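Local coordinates for protein acyl-CoA thioester hydrolase ybgC (Escherichia coli K-12, PDB 3GRH) that is a putative thioesterase of the pectinesterase family, a beta-helical outer-membrane lipoprotein that neither binds pectin nor shows pectinesterase activity, at residues Phe309-Leu314 and Tyr319-Val324; Asn258-Asn263 and Ser283-Val288. All blocks are in the same frame, centred on the assembly; numbering follows the deposited sequence.

Interaction 1: residues Phe309-Leu314 and Tyr319-Val324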
ATOM      1  N   PHE A 309       8.688  -3.365   2.403  1.00  8.22           N
ATOM      2  CA  PHE A 309       7.669  -2.941   3.353  1.00  8.23           C
ATOM      3  C   PHE A 309       8.198  -2.004   4.411  1.00 10.48           C
ATOM      4  O   PHE A 309       9.249  -2.263   5.020  1.00 12.06           O
ATOM      5  CB  PHE A 309       7.099  -4.183   4.076  1.00  7.38           C
ATOM      6  CG  PHE A 309       6.349  -5.091   3.207  1.00  8.41           C
ATOM      7  CD1 PHE A 309       5.106  -4.750   2.695  1.00  8.79           C
ATOM      8  CD2 PHE A 309       6.885  -6.306   2.926  1.00  8.88           C
ATOM      9  CE1 PHE A 309       4.473  -5.597   1.814  1.00 12.35           C
ATOM     10  CE2 PHE A 309       6.211  -7.186   2.121  1.00  9.21           C
ATOM     11  CZ  PHE A 309       5.022  -6.815   1.562  1.00  8.45           C
ATOM     12  N   ALA A 310       7.475  -0.898   4.656  1.00  8.50           N
ATOM     13  CA  ALA A 310       7.819   0.065   5.711  1.00  8.50           C
ATOM     14  C   ALA A 310       6.599   0.435   6.513  1.00  8.42           C
ATOM     15  O   ALA A 310       6.011   1.529   6.351  1.00  8.52           O
ATOM     16  CB  ALA A 310       8.407   1.320   5.059  1.00 10.99           C
ATOM     17  N   PRO A 311       6.140  -0.503   7.314  1.00  9.58           N
ATOM     18  CA  PRO A 311       4.988  -0.293   8.141  1.00  8.93           C
ATOM     19  C   PRO A 311       5.284   0.713   9.297  1.00  7.87           C
ATOM     20  O   PRO A 311       6.393   0.705   9.918  1.00 10.10           O
ATOM     21  CB  PRO A 311       4.702  -1.686   8.674  1.00  8.88           C
ATOM     22  CG  PRO A 311       5.905  -2.406   8.576  1.00 12.23           C
ATOM     23  CD  PRO A 311       6.732  -1.826   7.508  1.00 11.02           C
ATOM     24  N   ALA A 312       4.259   1.483   9.598  1.00  8.30           N
ATOM     25  CA  ALA A 312       4.234   2.489  10.635  1.00  7.81           C
ATOM     26  C   ALA A 312       3.193   2.139  11.721  1.00  8.31           C
ATOM     27  O   ALA A 312       2.584   3.011  12.359  1.00 10.84           O
ATOM     28  CB  ALA A 312       3.946   3.887  10.062  1.00  8.82           C
ATOM     29  N   THR A 313       2.922   0.871  11.894  1.00  7.98           N
ATOM     30  CA  THR A 313       1.913   0.368  12.753  1.00  6.74           C
ATOM     31  C   THR A 313       2.150   0.859  14.213  1.00  7.21           C
ATOM     32  O   THR A 313       3.265   0.759  14.775  1.00  7.18           O
ATOM     33  CB  THR A 313       1.995  -1.125  12.762  1.00  8.13           C
ATOM     34  OG1 THR A 313       2.263  -1.609  11.433  1.00  8.94           O
ATOM     35  CG2 THR A 313       0.669  -1.785  13.351  1.00  9.23           C
ATOM     36  N   LEU A 314       1.075   1.271  14.879  1.00  7.79           N
ATOM     37  CA  LEU A 314       1.158   1.745  16.223  1.00  9.06           C
ATOM     38  C   LEU A 314       1.510   0.561  17.125  1.00  9.44           C
ATOM     39  O   LEU A 314       1.086  -0.548  16.898  1.00  8.04           O
ATOM     40  CB  LEU A 314      -0.190   2.320  16.678  1.00 11.17           C
ATOM     41  CG  LEU A 314      -0.476   3.632  16.005  1.00 12.02           C
ATOM     42  CD1 LEU A 314      -1.964   3.976  16.164  1.00 16.44           C
ATOM     43  CD2 LEU A 314       0.425   4.695  16.560  1.00 14.43           C
ATOM     44  N   TYR A 319      -1.904  -5.496  14.183  1.00 11.36           N
ATOM     45  CA  TYR A 319      -1.973  -5.883  12.776  1.00 11.97           C
ATOM     46  C   TYR A 319      -1.619  -4.759  11.927  1.00 10.81           C
ATOM     47  O   TYR A 319      -2.269  -3.695  11.980  1.00 13.00           O
ATOM     48  CB  TYR A 319      -3.367  -6.442  12.402  1.00 12.50           C
ATOM     49  CG  TYR A 319      -3.682  -7.652  13.170  1.00 11.72           C
ATOM     50  CD1 TYR A 319      -3.031  -8.797  12.874  1.00 17.92           C
ATOM     51  CD2 TYR A 319      -4.482  -7.660  14.288  1.00 15.85           C
ATOM     52  CE1 TYR A 319      -3.199  -9.916  13.583  1.00 17.15           C
ATOM     53  CE2 TYR A 319      -4.620  -8.836  15.051  1.00 14.31           C
ATOM     54  CZ  TYR A 319      -3.960  -9.955  14.668  1.00 16.90           C
ATOM     55  OH  TYR A 319      -4.069 -11.167  15.332  1.00 17.84           O
ATOM     56  N   GLY A 320      -0.520  -4.973  11.140  1.00 11.61           N
ATOM     57  CA  GLY A 320      -0.057  -4.116  10.119  1.00  8.40           C
ATOM     58  C   GLY A 320      -0.270  -4.670   8.722  1.00  8.31           C
ATOM     59  O   GLY A 320      -1.390  -4.721   8.289  1.00  7.10           O
ATOM     60  N   PHE A 321       0.787  -5.201   8.149  1.00  7.01           N
ATOM     61  CA  PHE A 321       0.768  -5.727   6.795  1.00  6.89           C
ATOM     62  C   PHE A 321       0.807  -7.203   6.739  1.00  7.36           C
ATOM     63  O   PHE A 321       1.595  -7.801   7.485  1.00  8.39           O
ATOM     64  CB  PHE A 321       1.900  -5.164   5.950  1.00  8.94           C
ATOM     65  CG  PHE A 321       1.936  -3.665   5.800  1.00  8.19           C
ATOM     66  CD1 PHE A 321       0.861  -2.864   5.983  1.00 12.24           C
ATOM     67  CD2 PHE A 321       3.065  -3.103   5.335  1.00 10.94           C
ATOM     68  CE1 PHE A 321       0.944  -1.435   5.848  1.00 13.19           C
ATOM     69  CE2 PHE A 321       3.176  -1.695   5.241  1.00 11.58           C
ATOM     70  CZ  PHE A 321       2.135  -0.886   5.458  1.00  9.90           C
ATOM     71  N   LEU A 322       0.032  -7.852   5.847  1.00  6.83           N
ATOM     72  CA  LEU A 322       0.155  -9.297   5.666  1.00  6.09           C
ATOM     73  C   LEU A 322       0.334  -9.519   4.197  1.00  6.41           C
ATOM     74  O   LEU A 322      -0.473  -8.997   3.444  1.00  7.70           O
ATOM     75  CB  LEU A 322      -1.131 -10.025   6.051  1.00  6.92           C
ATOM     76  CG  LEU A 322      -1.198 -11.489   5.801  1.00  6.21           C
ATOM     77  CD1 LEU A 322      -0.086 -12.152   6.652  1.00  7.71           C
ATOM     78  CD2 LEU A 322      -2.617 -11.999   6.203  1.00  7.08           C
ATOM     79  N   ALA A 323       1.401 -10.206   3.779  1.00  5.76           N
ATOM     80  CA  ALA A 323       1.561 -10.607   2.378  1.00  7.76           C
ATOM     81  C   ALA A 323       1.435 -12.112   2.382  1.00  7.22           C
ATOM     82  O   ALA A 323       2.183 -12.800   3.090  1.00  8.78           O
ATOM     83  CB  ALA A 323       2.927 -10.181   1.914  1.00  9.29           C
ATOM     84  N   VAL A 324       0.465 -12.617   1.640  1.00  8.27           N
ATOM     85  CA  VAL A 324       0.139 -14.067   1.559  1.00  8.65           C
ATOM     86  C   VAL A 324       0.103 -14.504   0.138  1.00  7.52           C
ATOM     87  O   VAL A 324      -0.419 -13.814  -0.723  1.00  8.41           O
ATOM     88  CB  VAL A 324      -1.164 -14.363   2.391  1.00 10.28           C
ATOM     89  CG1 VAL A 324      -2.301 -13.573   1.894  1.00 15.91           C
ATOM     90  CG2 VAL A 324      -1.472 -15.827   2.375  1.00 11.93           C
TER
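Inside the right-handed parallel beta-helix of the pectinesterase family, this contact joins two faces across a turn: strand 307-311, whose Ala-310 lies against the predicted nucleophile Asp-280, and strand 321-324 on another face. The short strand axes stay 9.4 Å apart at an angle of 151°, and no hydrogen bond crosses from one segment to the other, so the meeting is made by side chains reaching into the interior. Phe-321 is the centre of it. Its CG lies anti to its own carbonyl carbon (chi1 -59°), which turns the ring toward Pro-311 and Phe-309. Pro-311 covers one face of this ring in a CH-pi contact, CB standing 4.1 Å from the ring centroid and offset toward the rim on the CE2 side. The Phe-309 ring meets the same group obliquely, CD1 of Phe-309 lying 3.7 Å from CD2 of Phe-321. Farther round the same ring, Phe-309 CZ rests 4.0 Å from Ala-323 CB, while Phe-295, on the preceding strand 294-297, adds an edge-to-face partner. Nearer the turn, Thr-313 places its methyl CG2 3.8 Å from Tyr-319 O. Its OG1 passes 3.7 Å from Gly-320 CA, on the side where any CB would collide with that oxygen; its hydrogen-bond partner is the backbone N of Gln-351. The chemistry is therefore divided along the contact: aromatic and aliphatic groups fill the core between the faces, whereas the hydroxyl at the turn is satisfied by the following coil.

Interaction 2: residues Asn258-Asn263 and Ser283-Val288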
ATOM      1  N   ASN A 258      -5.287  15.389   7.362  1.00 18.65           N
ATOM      2  CA  ASN A 258      -4.106  14.952   6.616  1.00 17.95           C
ATOM      3  C   ASN A 258      -2.855  14.739   7.461  1.00 17.41           C
ATOM      4  O   ASN A 258      -1.823  15.358   7.245  1.00 16.76           O
ATOM      5  CB  ASN A 258      -3.848  15.889   5.413  1.00 17.60           C
ATOM      6  CG  ASN A 258      -2.890  15.325   4.428  1.00 19.44           C
ATOM      7  OD1 ASN A 258      -2.666  14.156   4.402  1.00 18.63           O
ATOM      8  ND2 ASN A 258      -2.324  16.186   3.577  1.00 22.18           N
ATOM      9  N   ARG A 259      -2.926  13.795   8.410  1.00 16.88           N
ATOM     10  CA  ARG A 259      -1.779  13.411   9.202  1.00 19.60           C
ATOM     11  C   ARG A 259      -2.114  12.089   9.830  1.00 19.04           C
ATOM     12  O   ARG A 259      -3.314  11.763   9.992  1.00 17.75           O
ATOM     13  CB  ARG A 259      -1.513  14.383  10.320  1.00 21.40           C
ATOM     14  CG  ARG A 259      -2.691  14.704  11.141  1.00 24.18           C
ATOM     15  CD  ARG A 259      -2.410  15.921  11.971  1.00 28.56           C
ATOM     16  NE  ARG A 259      -3.354  16.056  13.069  1.00 35.61           N
ATOM     17  CZ  ARG A 259      -3.355  17.068  13.935  1.00 39.18           C
ATOM     18  NH1 ARG A 259      -2.464  18.054  13.834  1.00 41.85           N
ATOM     19  NH2 ARG A 259      -4.255  17.096  14.913  1.00 41.49           N
ATOM     20  N   LEU A 260      -1.081  11.343  10.184  1.00 19.52           N
ATOM     21  CA  LEU A 260      -1.304  10.045  10.844  1.00 18.53           C
ATOM     22  C   LEU A 260      -1.953  10.301  12.208  1.00 18.85           C
ATOM     23  O   LEU A 260      -1.691  11.316  12.870  1.00 21.60           O
ATOM     24  CB  LEU A 260      -0.023   9.242  10.961  1.00 18.91           C
ATOM     25  CG  LEU A 260       0.503   8.743   9.646  1.00 21.69           C
ATOM     26  CD1 LEU A 260       1.929   8.171   9.777  1.00 30.86           C
ATOM     27  CD2 LEU A 260      -0.457   7.732   9.052  1.00 24.74           C
ATOM     28  N   GLU A 261      -2.837   9.389  12.577  1.00 18.60           N
ATOM     29  CA  GLU A 261      -3.717   9.480  13.761  1.00 20.39           C
ATOM     30  C   GLU A 261      -3.397   8.349  14.721  1.00 18.43           C
ATOM     31  O   GLU A 261      -2.724   7.385  14.360  1.00 14.73           O
ATOM     32  CB  GLU A 261      -5.219   9.242  13.378  1.00 20.80           C
ATOM     33  CG  GLU A 261      -5.910  10.357  12.667  1.00 26.37           C
ATOM     34  CD  GLU A 261      -7.443  10.173  12.560  1.00 27.94           C
ATOM     35  OE1 GLU A 261      -8.010   9.128  12.995  1.00 37.33           O
ATOM     36  OE2 GLU A 261      -8.104  11.113  12.037  1.00 38.66           O
ATOM     37  N   THR A 262      -3.960   8.404  15.919  1.00 20.01           N
ATOM     38  CA  THR A 262      -3.690   7.332  16.888  1.00 23.39           C
ATOM     39  C   THR A 262      -4.840   6.412  17.205  1.00 25.25           C
ATOM     40  O   THR A 262      -4.650   5.482  18.032  1.00 29.64           O
ATOM     41  CB  THR A 262      -3.281   7.872  18.246  1.00 24.33           C
ATOM     42  OG1 THR A 262      -4.374   8.629  18.746  1.00 25.99           O
ATOM     43  CG2 THR A 262      -2.052   8.740  18.203  1.00 27.31           C
ATOM     44  N   ASN A 263      -6.028   6.618  16.647  1.00 25.18           N
ATOM     45  CA  ASN A 263      -7.167   5.765  17.023  1.00 24.35           C
ATOM     46  C   ASN A 263      -8.103   5.478  15.850  1.00 24.17           C
ATOM     47  O   ASN A 263      -9.335   5.769  15.881  1.00 26.30           O
ATOM     48  CB  ASN A 263      -7.964   6.369  18.205  1.00 25.93           C
ATOM     49  CG  ASN A 263      -8.866   5.348  18.903  1.00 28.59           C
ATOM     50  OD1 ASN A 263      -9.084   4.221  18.423  1.00 34.88           O
ATOM     51  ND2 ASN A 263      -9.398   5.745  20.058  1.00 29.01           N
ATOM     52  N   SER A 283       4.242   1.491   2.362  1.00  7.78           N
ATOM     53  CA  SER A 283       4.476   2.196   3.595  1.00  9.40           C
ATOM     54  C   SER A 283       3.207   2.578   4.286  1.00  8.65           C
ATOM     55  O   SER A 283       2.171   2.767   3.632  1.00  9.70           O
ATOM     56  CB  SER A 283       5.177   3.536   3.220  1.00 12.16           C
ATOM     57  OG  SER A 283       6.458   3.401   2.609  1.00 19.46           O
ATOM     58  N   GLY A 284       3.260   2.709   5.601  1.00  8.59           N
ATOM     59  CA  GLY A 284       2.246   3.405   6.315  1.00  9.23           C
ATOM     60  C   GLY A 284       1.544   2.704   7.393  1.00  9.10           C
ATOM     61  O   GLY A 284       1.986   1.643   7.900  1.00  9.25           O
ATOM     62  N   ARG A 285       0.405   3.287   7.771  1.00 10.20           N
ATOM     63  CA  ARG A 285      -0.347   2.845   8.961  1.00  9.54           C
ATOM     64  C   ARG A 285      -1.719   2.378   8.522  1.00 11.61           C
ATOM     65  O   ARG A 285      -2.456   3.135   7.960  1.00 14.03           O
ATOM     66  CB  ARG A 285      -0.509   4.024   9.911  1.00 10.63           C
ATOM     67  CG  ARG A 285      -1.115   3.686  11.271  1.00 11.91           C
ATOM     68  CD  ARG A 285      -0.880   4.753  12.294  1.00 12.15           C
ATOM     69  NE  ARG A 285       0.483   4.836  12.678  1.00 11.02           N
ATOM     70  CZ  ARG A 285       0.976   5.858  13.378  1.00 14.46           C
ATOM     71  NH1 ARG A 285       0.207   6.873  13.790  1.00 15.20           N
ATOM     72  NH2 ARG A 285       2.229   5.832  13.700  1.00 16.63           N
ATOM     73  N   GLY A 286      -2.069   1.154   8.857  1.00 12.72           N
ATOM     74  CA  GLY A 286      -3.336   0.572   8.433  1.00 10.95           C
ATOM     75  C   GLY A 286      -3.102  -0.920   8.373  1.00  9.62           C
ATOM     76  O   GLY A 286      -1.960  -1.389   8.332  1.00 11.25           O
ATOM     77  N   ALA A 287      -4.194  -1.677   8.371  1.00  8.92           N
ATOM     78  CA  ALA A 287      -4.158  -3.077   8.249  1.00  7.94           C
ATOM     79  C   ALA A 287      -4.369  -3.403   6.770  1.00  8.77           C
ATOM     80  O   ALA A 287      -5.466  -3.079   6.208  1.00 11.30           O
ATOM     81  CB  ALA A 287      -5.258  -3.646   9.017  1.00  8.55           C
ATOM     82  N   VAL A 288      -3.378  -3.997   6.138  1.00  7.25           N
ATOM     83  CA  VAL A 288      -3.446  -4.251   4.688  1.00  6.85           C
ATOM     84  C   VAL A 288      -3.118  -5.690   4.467  1.00  6.99           C
ATOM     85  O   VAL A 288      -2.095  -6.162   4.964  1.00  8.10           O
ATOM     86  CB  VAL A 288      -2.468  -3.399   3.868  1.00  8.30           C
ATOM     87  CG1 VAL A 288      -2.810  -3.569   2.356  1.00  9.16           C
ATOM     88  CG2 VAL A 288      -2.565  -1.933   4.325  1.00 11.01           C
TER
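Leu-260 and Arg-285 meet at a slant, with CD1 of Leu-260 over one face of the guanidinium and the carbonyl of Glu-261 at the guanidinium's edge. Arg-285 starts out with CG anti to its backbone N (chi1 -173°) and bends at chi3, which carries NH1 to the loop. There NH1 donates to Glu-261 O over 3.0 Å; the bond is not straight, with an angle of 143° at the hydrogen, and the donor stands above the carbonyl plane. Leu-260 also touches the arginine at two further places: its CB lies 3.7 Å from Arg-285 NH1, and its CD2 packs 3.8 Å from Arg-285 CB. The remaining guanidinium nitrogens have partners as well, NE bonding to Ala-312 O and NH2 forming a salt bridge with Asp-345. A leucine in place of Arg-285 would probably leave Asp-345 without this charged mate and the carbonyls of Glu-261 and Ala-312 without their guanidinium donors. Asn-253 ND2, from the same loop as Glu-261, also donates to the Glu-261 carbonyl, while Arg-285 links this loop, which runs between strands 249-251 and 267-271, to the turn between strands 283-284 and 287-291.

Overall arrangement
Arg-285 is shared by the two contacts, whose centres lie 10 Å apart. The bond from its NE to Ala-312 O (2.8 Å) ties interaction 2 to interaction 1, and CD2 of Leu-314 packs 3.4 Å from its CZ. Strands 283-284 and 307-311 are parallel neighbours on one face of the beta-helix, with a backbone hydrogen bond from Ala-312 N to Gly-284 O (2.8 Å) just beyond the end of strand 307-311; strands 287-291 and 321-324 are neighbours on another. Between side chains, Ala-310 is about 4 Å from the predicted nucleophile Asp-280 and about 5 Å from Arg-340, substrate-binding by similarity, whereas Leu-260 is about 12 Å from Asp-280. Ser-283 OG, however, hydrogen-bonds to Asp-280 O.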